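Local structure of Rep (Escherichia coli, 3VW4) at a contact of chain A with DNA. The protein initiates replication of plasmid ColE2-P9 as an initiator-primase, its DNA-binding domain, the part seen here, binding the replication origin and unwinding the duplex. Sequence-based numbering; all coordinates share one arbitrary frame.

Contact 1: a contact of chain A with DNA. Residues 90-91, 93-95. With nucleotides of chain B; nucleotides of chain C.
Ser94 points its hydroxyl at the sugar edge of the adenine of DA15 of chain B, so this is a minor-groove contact, made where helix 76-92 ends and an extended segment begins. OG donates to N3 of DA15 at 3.3 Å. Its chi1 of 86° puts OG between the backbone N and the carbonyl carbon, which turns the hydroxyl toward the base while CB rests 3.3 Å from the sugar carbon C5' of DG16 of chain B. OG is also placed to donate to the carbonyl O of Gly91, at 3.3 Å, from 49° out of that carbonyl's plane, and one hydroxyl hydrogen cannot serve both acceptors fully at once. An alanine here would probably leave N3 of DA15 without its donor and the Gly91 carbonyl without this partner. Gly90 and Gly91 suit the minor groove because neither has a side chain to hold the backbone off the bases. Gly91 CA approaches the base pair of DA15 and DT9 of chain C, lying 4.1 Å from C2 of DA15. Gly90 CA packs 4.0 Å from C1' of the DG16 sugar. The flanking lysines diverge to opposite strands, touching them with their methylenes; the positive charge of the tips is likely to help only through longer-range attraction to the backbone. Lys93, bent at chi2 and chi3, brings CD to 3.4 Å from O3' of DG16. Lys95, with CG beside its backbone N and bends at chi2 and chi4, runs across to the other strand, its CD 3.7 Å from O3' of DA11 of chain C.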
ATOM      1  N   GLY A  90       8.709   1.286  10.257  1.00 23.76           N
ATOM      2  CA  GLY A  90       8.643   2.742  10.123  1.00 24.18           C
ATOM      3  C   GLY A  90       8.728   3.522  11.417  1.00 25.98           C
ATOM      4  O   GLY A  90       9.585   4.382  11.585  1.00 27.17           O
ATOM      5  N   GLY A  91       7.874   3.211  12.369  1.00 27.51           N
ATOM      6  CA  GLY A  91       7.971   3.845  13.683  1.00 28.07           C
ATOM      7  C   GLY A  91       9.283   3.597  14.396  1.00 31.12           C
ATOM      8  O   GLY A  91       9.707   4.421  15.211  1.00 35.25           O
ATOM      9  N   LYS A  93      12.491   3.221  12.981  1.00 41.69           N
ATOM     10  CA  LYS A  93      13.615   4.047  12.543  1.00 41.46           C
ATOM     11  C   LYS A  93      13.210   5.468  12.227  1.00 42.29           C
ATOM     12  O   LYS A  93      13.687   6.051  11.260  1.00 41.87           O
ATOM     13  CB  LYS A  93      14.451   3.376  11.430  1.00 46.78           C
ATOM     14  CG  LYS A  93      13.780   3.063  10.102  1.00 47.08           C
ATOM     15  CD  LYS A  93      14.424   3.829   8.942  1.00 51.98           C
ATOM     16  CE  LYS A  93      15.947   3.635   8.842  1.00 57.69           C
ATOM     17  NZ  LYS A  93      16.574   4.376   7.702  1.00 49.30           N
ATOM     18  N   SER A  94      12.343   6.023  13.068  1.00 38.61           N
ATOM     19  CA  SER A  94      11.810   7.348  12.863  1.00 39.61           C
ATOM     20  C   SER A  94      11.836   8.104  14.177  1.00 42.30           C
ATOM     21  O   SER A  94      11.381   7.585  15.203  1.00 45.56           O
ATOM     22  CB  SER A  94      10.369   7.290  12.378  1.00 36.37           C
ATOM     23  OG  SER A  94       9.483   7.211  13.496  1.00 43.71           O
ATOM     24  N   LYS A  95      12.316   9.349  14.114  1.00 45.71           N
ATOM     25  CA  LYS A  95      12.505  10.210  15.285  1.00 44.11           C
ATOM     26  C   LYS A  95      11.751  11.533  15.107  1.00 44.08           C
ATOM     27  O   LYS A  95      11.860  12.176  14.063  1.00 41.45           O
ATOM     28  CB  LYS A  95      13.996  10.527  15.494  1.00 42.65           C
ATOM     29  CG  LYS A  95      14.987   9.380  15.308  1.00 42.79           C
ATOM     30  CD  LYS A  95      15.530   8.853  16.638  1.00 42.25           C
ATOM     31  CE  LYS A  95      16.931   8.259  16.454  1.00 40.19           C
ATOM     32  NZ  LYS A  95      17.067   6.774  16.507  1.00 39.20           N
TER
ATOM     33  P    DA B  15       7.898  15.303  10.302  1.00 46.71           P
ATOM     34  OP1  DA B  15       8.969  16.325  10.527  1.00 44.10           O
ATOM     35  OP2  DA B  15       6.902  15.479   9.218  1.00 42.42           O
ATOM     36  O5'  DA B  15       8.555  13.857  10.269  1.00 44.25           O
ATOM     37  C5'  DA B  15       9.170  13.327  11.453  1.00 40.34           C
ATOM     38  C4'  DA B  15       9.463  11.857  11.283  1.00 39.56           C
ATOM     39  O4'  DA B  15       8.274  11.089  11.576  1.00 44.64           O
ATOM     40  C3'  DA B  15       9.915  11.418   9.892  1.00 36.70           C
ATOM     41  O3'  DA B  15      10.990  10.529  10.186  1.00 39.63           O
ATOM     42  C2'  DA B  15       8.668  10.771   9.291  1.00 36.70           C
ATOM     43  C1'  DA B  15       8.019  10.163  10.522  1.00 35.03           C
ATOM     44  N9   DA B  15       6.584   9.873  10.545  1.00 30.52           N
ATOM     45  C8   DA B  15       5.532  10.597  10.046  1.00 29.18           C
ATOM     46  N7   DA B  15       4.357  10.105  10.361  1.00 28.34           N
ATOM     47  C5   DA B  15       4.657   9.006  11.156  1.00 27.81           C
ATOM     48  C6   DA B  15       3.848   8.055  11.816  1.00 26.51           C
ATOM     49  N6   DA B  15       2.517   8.051  11.776  1.00 23.71           N
ATOM     50  N1   DA B  15       4.465   7.104  12.545  1.00 27.85           N
ATOM     51  C2   DA B  15       5.803   7.106  12.597  1.00 29.29           C
ATOM     52  N3   DA B  15       6.670   7.939  12.023  1.00 28.80           N
ATOM     53  C4   DA B  15       6.025   8.875  11.306  1.00 29.72           C
ATOM     54  P    DG B  16      12.127  10.332   9.101  1.00 47.76           P
ATOM     55  OP1  DG B  16      13.469  10.363   9.706  1.00 46.17           O
ATOM     56  OP2  DG B  16      11.737  11.253   7.991  1.00 47.91           O
ATOM     57  O5'  DG B  16      12.139   8.833   8.567  1.00 45.51           O
ATOM     58  C5'  DG B  16      11.896   7.740   9.469  1.00 40.37           C
ATOM     59  C4'  DG B  16      10.830   6.803   8.939  1.00 35.59           C
ATOM     60  O4'  DG B  16       9.502   7.335   9.093  1.00 34.23           O
ATOM     61  C3'  DG B  16      10.900   6.390   7.467  1.00 32.20           C
ATOM     62  O3'  DG B  16      11.732   5.233   7.357  1.00 32.48           O
ATOM     63  C2'  DG B  16       9.446   6.084   7.124  1.00 28.39           C
ATOM     64  C1'  DG B  16       8.695   6.398   8.416  1.00 27.78           C
ATOM     65  N9   DG B  16       7.341   6.940   8.263  1.00 25.97           N
ATOM     66  C8   DG B  16       6.928   7.969   7.451  1.00 22.83           C
ATOM     67  N7   DG B  16       5.634   8.147   7.470  1.00 22.81           N
ATOM     68  C5   DG B  16       5.160   7.154   8.318  1.00 22.88           C
ATOM     69  C6   DG B  16       3.834   6.821   8.697  1.00 22.49           C
ATOM     70  O6   DG B  16       2.775   7.347   8.341  1.00 21.32           O
ATOM     71  N1   DG B  16       3.808   5.731   9.560  1.00 21.01           N
ATOM     72  C2   DG B  16       4.905   5.030   9.979  1.00 20.70           C
ATOM     73  N2   DG B  16       4.670   4.014  10.820  1.00 19.45           N
ATOM     74  N3   DG B  16       6.144   5.320   9.624  1.00 21.41           N
ATOM     75  C4   DG B  16       6.198   6.391   8.803  1.00 23.33           C
TER
ATOM     76  P    DT C   9      -0.680  -1.195  14.879  1.00 13.05           P
ATOM     77  OP1  DT C   9      -0.785  -2.587  15.401  1.00 13.73           O
ATOM     78  OP2  DT C   9      -1.478  -0.137  15.479  1.00 13.13           O
ATOM     79  O5'  DT C   9       0.837  -0.737  15.112  1.00 14.53           O
ATOM     80  C5'  DT C   9       1.908  -1.242  14.263  1.00 14.69           C
ATOM     81  C4'  DT C   9       3.217  -0.622  14.682  1.00 16.67           C
ATOM     82  O4'  DT C   9       3.369   0.674  14.053  1.00 18.23           O
ATOM     83  C3'  DT C   9       3.380  -0.413  16.195  1.00 16.69           C
ATOM     84  O3'  DT C   9       4.612  -1.050  16.535  1.00 17.64           O
ATOM     85  C2'  DT C   9       3.410   1.098  16.382  1.00 17.27           C
ATOM     86  C1'  DT C   9       3.745   1.667  15.005  1.00 17.56           C
ATOM     87  N1   DT C   9       3.044   2.913  14.635  1.00 17.49           N
ATOM     88  C2   DT C   9       3.770   3.904  14.009  1.00 18.39           C
ATOM     89  O2   DT C   9       4.968   3.825  13.814  1.00 19.63           O
ATOM     90  N3   DT C   9       3.041   5.010  13.639  1.00 17.42           N
ATOM     91  C4   DT C   9       1.687   5.210  13.816  1.00 17.83           C
ATOM     92  O4   DT C   9       1.163   6.246  13.411  1.00 18.42           O
ATOM     93  C5   DT C   9       0.981   4.117  14.464  1.00 17.80           C
ATOM     94  C7   DT C   9      -0.491   4.240  14.698  1.00 16.72           C
ATOM     95  C6   DT C   9       1.686   3.033  14.821  1.00 17.20           C
ATOM     96  P    DT C  10       5.344  -1.124  17.950  1.00 17.69           P
ATOM     97  OP1  DT C  10       6.240  -2.307  17.754  1.00 16.76           O
ATOM     98  OP2  DT C  10       4.383  -1.060  19.064  1.00 15.76           O
ATOM     99  O5'  DT C  10       6.222   0.208  17.831  1.00 18.27           O
ATOM    100  C5'  DT C  10       7.246   0.285  16.813  1.00 20.01           C
ATOM    101  C4'  DT C  10       8.105   1.510  17.013  1.00 23.51           C
ATOM    102  O4'  DT C  10       7.406   2.704  16.571  1.00 23.70           O
ATOM    103  C3'  DT C  10       8.533   1.781  18.457  1.00 25.23           C
ATOM    104  O3'  DT C  10       9.916   2.155  18.338  1.00 28.71           O
ATOM    105  C2'  DT C  10       7.587   2.886  18.907  1.00 23.38           C
ATOM    106  C1'  DT C  10       7.363   3.664  17.613  1.00 21.53           C
ATOM    107  N1   DT C  10       6.077   4.377  17.500  1.00 20.71           N
ATOM    108  C2   DT C  10       6.054   5.553  16.779  1.00 19.70           C
ATOM    109  O2   DT C  10       7.048   6.034  16.253  1.00 21.65           O
ATOM    110  N3   DT C  10       4.824   6.162  16.717  1.00 17.73           N
ATOM    111  C4   DT C  10       3.640   5.713  17.275  1.00 18.32           C
ATOM    112  O4   DT C  10       2.608   6.375  17.144  1.00 17.86           O
ATOM    113  C5   DT C  10       3.739   4.474  18.020  1.00 18.42           C
ATOM    114  C7   DT C  10       2.512   3.921  18.677  1.00 17.21           C
ATOM    115  C6   DT C  10       4.938   3.880  18.098  1.00 19.04           C
ATOM    116  P    DA C  11      11.046   2.317  19.479  1.00 30.94           P
ATOM    117  OP1  DA C  11      12.220   1.502  19.014  1.00 23.59           O
ATOM    118  OP2  DA C  11      10.376   2.113  20.815  1.00 25.81           O
ATOM    119  O5'  DA C  11      11.428   3.863  19.350  1.00 32.35           O
ATOM    120  C5'  DA C  11      11.751   4.464  18.067  1.00 34.08           C
ATOM    121  C4'  DA C  11      11.612   5.968  18.169  1.00 36.08           C
ATOM    122  O4'  DA C  11      10.224   6.394  18.119  1.00 34.28           O
ATOM    123  C3'  DA C  11      12.190   6.554  19.459  1.00 39.09           C
ATOM    124  O3'  DA C  11      13.044   7.654  19.112  1.00 46.25           O
ATOM    125  C2'  DA C  11      10.967   6.960  20.268  1.00 34.93           C
ATOM    126  C1'  DA C  11       9.946   7.272  19.192  1.00 31.00           C
ATOM    127  N9   DA C  11       8.571   7.041  19.629  1.00 28.49           N
ATOM    128  C8   DA C  11       8.115   6.079  20.496  1.00 28.62           C
ATOM    129  N7   DA C  11       6.829   6.154  20.742  1.00 27.36           N
ATOM    130  C5   DA C  11       6.408   7.235  19.981  1.00 25.42           C
ATOM    131  C6   DA C  11       5.145   7.826  19.796  1.00 25.92           C
ATOM    132  N6   DA C  11       4.029   7.384  20.384  1.00 23.61           N
ATOM    133  N1   DA C  11       5.066   8.900  18.975  1.00 25.41           N
ATOM    134  C2   DA C  11       6.188   9.338  18.386  1.00 25.83           C
ATOM    135  N3   DA C  11       7.431   8.857  18.470  1.00 25.11           N
ATOM    136  C4   DA C  11       7.473   7.798  19.298  1.00 25.97           C
TER

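Contact 2: a contact of chain A with DNA. Residues 103-104, 116, 120. With nucleotides of chain C.
Arg104 and Arg116 reach into the major groove of paired guanines DG15 and DG16 of chain C from the helix-turn-helix, in which helix 116-124 is probably the recognition helix. The terminal nitrogen NH2 of Arg104 meets the Hoogsteen edge of DG15, donating to N7 and to O6, each at 2.7 Å. N7 lies almost in the guanidinium plane, whereas O6 is tilted 28° from it. Both bonds come from NH2 and are bent, unlike the two-pronged pairing that uses two guanidinium nitrogens. Arginine suits the place because guanine presents two acceptors side by side; adenine would offer an amino group where O6 is. Arg116 brings NH1 beside N7 and O6 of DG16, with O6 at the edge of its guanidinium, yet the modelled N-H groups do not aim at these acceptors, leaving a close polar approach and no hydrogen bond. The DG15 phosphate is gripped by the start of helix 103-106: Ala103 N donates to OP1 at 2.6 Å and Arg104 N to OP2 at 2.7 Å. The helix amino end would also be expected to attract this negative charge, and alanine's small methyl probably lets the phosphate come near. That hold would help to place the root of Arg104, whose chain bends at chi2 (142°) on its way to the base. Tyr120 suits the backbone side of the groove with its broad ring: OH lies 3.4 Å from the sugar carbon C2' of DG15, and CE1 faces C5' of DG16 at 3.9 Å. The ring also meets the five-membered ring of DG16 edge to face, the planes 57° apart. Farther out, Arg116 CD touches the rim of the Tyr120 ring in plane, and Arg116 CZ lies 3.9 Å above one face of the Arg104 guanidinium, offset toward its rim.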
ATOM      1  N   ALA A 103       6.983  26.075  24.228  1.00 91.56           N
ATOM      2  CA  ALA A 103       7.685  26.458  25.458  1.00 84.79           C
ATOM      3  C   ALA A 103       9.011  25.722  25.598  1.00 80.69           C
ATOM      4  O   ALA A 103      10.044  26.337  25.824  1.00 78.26           O
ATOM      5  CB  ALA A 103       6.813  26.206  26.677  1.00 86.94           C
ATOM      6  N   ARG A 104       8.978  24.406  25.445  1.00 80.60           N
ATOM      7  CA  ARG A 104      10.187  23.600  25.436  1.00 78.55           C
ATOM      8  C   ARG A 104      11.238  24.127  24.440  1.00 75.76           C
ATOM      9  O   ARG A 104      12.419  24.047  24.714  1.00 75.28           O
ATOM     10  CB  ARG A 104       9.830  22.134  25.153  1.00 82.60           C
ATOM     11  CG  ARG A 104      10.621  21.113  25.953  1.00 84.25           C
ATOM     12  CD  ARG A 104       9.742  19.924  26.380  1.00 89.01           C
ATOM     13  NE  ARG A 104      10.541  18.863  27.001  1.00 92.55           N
ATOM     14  CZ  ARG A 104      10.130  18.089  28.005  1.00 96.83           C
ATOM     15  NH1 ARG A 104      10.948  17.161  28.525  1.00100.82           N
ATOM     16  NH2 ARG A 104       8.922  18.271  28.524  1.00 98.11           N
ATOM     17  N   ARG A 116      14.242  26.020  33.941  1.00 67.34           N
ATOM     18  CA  ARG A 116      13.002  25.259  33.628  1.00 66.96           C
ATOM     19  C   ARG A 116      12.178  25.071  34.878  1.00 67.81           C
ATOM     20  O   ARG A 116      11.011  25.472  34.939  1.00 67.77           O
ATOM     21  CB  ARG A 116      13.303  23.844  33.071  1.00 69.53           C
ATOM     22  CG  ARG A 116      12.880  23.498  31.625  1.00 69.94           C
ATOM     23  CD  ARG A 116      11.378  23.247  31.364  1.00 70.87           C
ATOM     24  NE  ARG A 116      10.932  21.855  31.555  1.00 75.64           N
ATOM     25  CZ  ARG A 116       9.908  21.257  30.924  1.00 78.80           C
ATOM     26  NH1 ARG A 116       9.618  19.996  31.211  1.00 84.89           N
ATOM     27  NH2 ARG A 116       9.175  21.879  29.997  1.00 77.37           N
ATOM     28  N   TYR A 120       8.431  26.623  36.069  1.00 71.51           N
ATOM     29  CA  TYR A 120       7.225  25.861  36.301  1.00 76.35           C
ATOM     30  C   TYR A 120       6.692  25.871  37.725  1.00 80.46           C
ATOM     31  O   TYR A 120       5.483  25.797  37.927  1.00 85.39           O
ATOM     32  CB  TYR A 120       7.289  24.469  35.676  1.00 77.77           C
ATOM     33  CG  TYR A 120       6.979  24.539  34.202  1.00 76.47           C
ATOM     34  CD1 TYR A 120       5.720  24.946  33.763  1.00 79.15           C
ATOM     35  CD2 TYR A 120       7.947  24.243  33.247  1.00 73.65           C
ATOM     36  CE1 TYR A 120       5.421  25.034  32.409  1.00 78.84           C
ATOM     37  CE2 TYR A 120       7.661  24.325  31.890  1.00 73.31           C
ATOM     38  CZ  TYR A 120       6.393  24.719  31.469  1.00 75.62           C
ATOM     39  OH  TYR A 120       6.087  24.807  30.120  1.00 75.68           O
TER
ATOM     40  P    DG C  15       5.466  23.005  25.418  1.00 51.87           P
ATOM     41  OP1  DG C  15       5.154  24.283  24.727  1.00 46.24           O
ATOM     42  OP2  DG C  15       6.855  22.743  25.917  1.00 51.74           O
ATOM     43  O5'  DG C  15       4.436  22.832  26.613  1.00 43.26           O
ATOM     44  C5'  DG C  15       3.053  23.128  26.401  1.00 45.62           C
ATOM     45  C4'  DG C  15       2.278  22.543  27.551  1.00 47.42           C
ATOM     46  O4'  DG C  15       2.796  21.207  27.758  1.00 47.24           O
ATOM     47  C3'  DG C  15       2.499  23.284  28.872  1.00 48.56           C
ATOM     48  O3'  DG C  15       1.336  23.219  29.703  1.00 50.67           O
ATOM     49  C2'  DG C  15       3.638  22.508  29.516  1.00 48.24           C
ATOM     50  C1'  DG C  15       3.321  21.091  29.075  1.00 45.39           C
ATOM     51  N9   DG C  15       4.450  20.170  29.019  1.00 38.39           N
ATOM     52  C8   DG C  15       5.635  20.332  28.344  1.00 35.52           C
ATOM     53  N7   DG C  15       6.421  19.293  28.435  1.00 33.45           N
ATOM     54  C5   DG C  15       5.701  18.382  29.197  1.00 31.97           C
ATOM     55  C6   DG C  15       6.043  17.073  29.637  1.00 32.32           C
ATOM     56  O6   DG C  15       7.085  16.437  29.430  1.00 30.62           O
ATOM     57  N1   DG C  15       5.021  16.504  30.395  1.00 32.10           N
ATOM     58  C2   DG C  15       3.822  17.111  30.688  1.00 34.29           C
ATOM     59  N2   DG C  15       2.959  16.393  31.422  1.00 34.25           N
ATOM     60  N3   DG C  15       3.492  18.330  30.284  1.00 33.83           N
ATOM     61  C4   DG C  15       4.479  18.907  29.559  1.00 34.37           C
ATOM     62  P    DG C  16       1.143  24.238  30.942  1.00 51.78           P
ATOM     63  OP1  DG C  16      -0.299  24.598  31.097  1.00 49.55           O
ATOM     64  OP2  DG C  16       2.152  25.314  30.735  1.00 51.68           O
ATOM     65  O5'  DG C  16       1.498  23.343  32.213  1.00 47.84           O
ATOM     66  C5'  DG C  16       2.539  22.360  32.137  1.00 51.33           C
ATOM     67  C4'  DG C  16       2.368  21.294  33.192  1.00 53.89           C
ATOM     68  O4'  DG C  16       3.163  20.149  32.792  1.00 51.75           O
ATOM     69  C3'  DG C  16       2.864  21.709  34.583  1.00 57.90           C
ATOM     70  O3'  DG C  16       1.902  21.462  35.629  1.00 69.17           O
ATOM     71  C2'  DG C  16       4.185  20.969  34.739  1.00 55.17           C
ATOM     72  C1'  DG C  16       4.035  19.756  33.835  1.00 46.64           C
ATOM     73  N9   DG C  16       5.300  19.347  33.238  1.00 38.49           N
ATOM     74  C8   DG C  16       6.085  20.080  32.379  1.00 37.72           C
ATOM     75  N7   DG C  16       7.188  19.468  32.044  1.00 35.85           N
ATOM     76  C5   DG C  16       7.138  18.265  32.737  1.00 34.34           C
ATOM     77  C6   DG C  16       8.059  17.175  32.767  1.00 37.01           C
ATOM     78  O6   DG C  16       9.145  17.059  32.172  1.00 34.31           O
ATOM     79  N1   DG C  16       7.603  16.142  33.584  1.00 36.70           N
ATOM     80  C2   DG C  16       6.426  16.159  34.297  1.00 38.74           C
ATOM     81  N2   DG C  16       6.164  15.064  35.032  1.00 37.99           N
ATOM     82  N3   DG C  16       5.562  17.169  34.280  1.00 36.30           N
ATOM     83  C4   DG C  16       5.981  18.179  33.484  1.00 35.17           C
TER

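The C-alpha centres of contact 1 and contact 2 are about 26 Å apart, and the two share no residue or nucleotide. Contact 1 forms at the end of helix 76-92 and the segment following it; contact 2 uses helices 103-106 and 116-124, joined to the first by an extended linker. Both touch chain C, but contact 1 enters a minor groove and engages both strands, whereas contact 2 reads a major groove on one. One polypeptide thus holds two separated stretches of paired origin DNA, an arrangement that could brace the duplex while a single Rep molecule unwinds it.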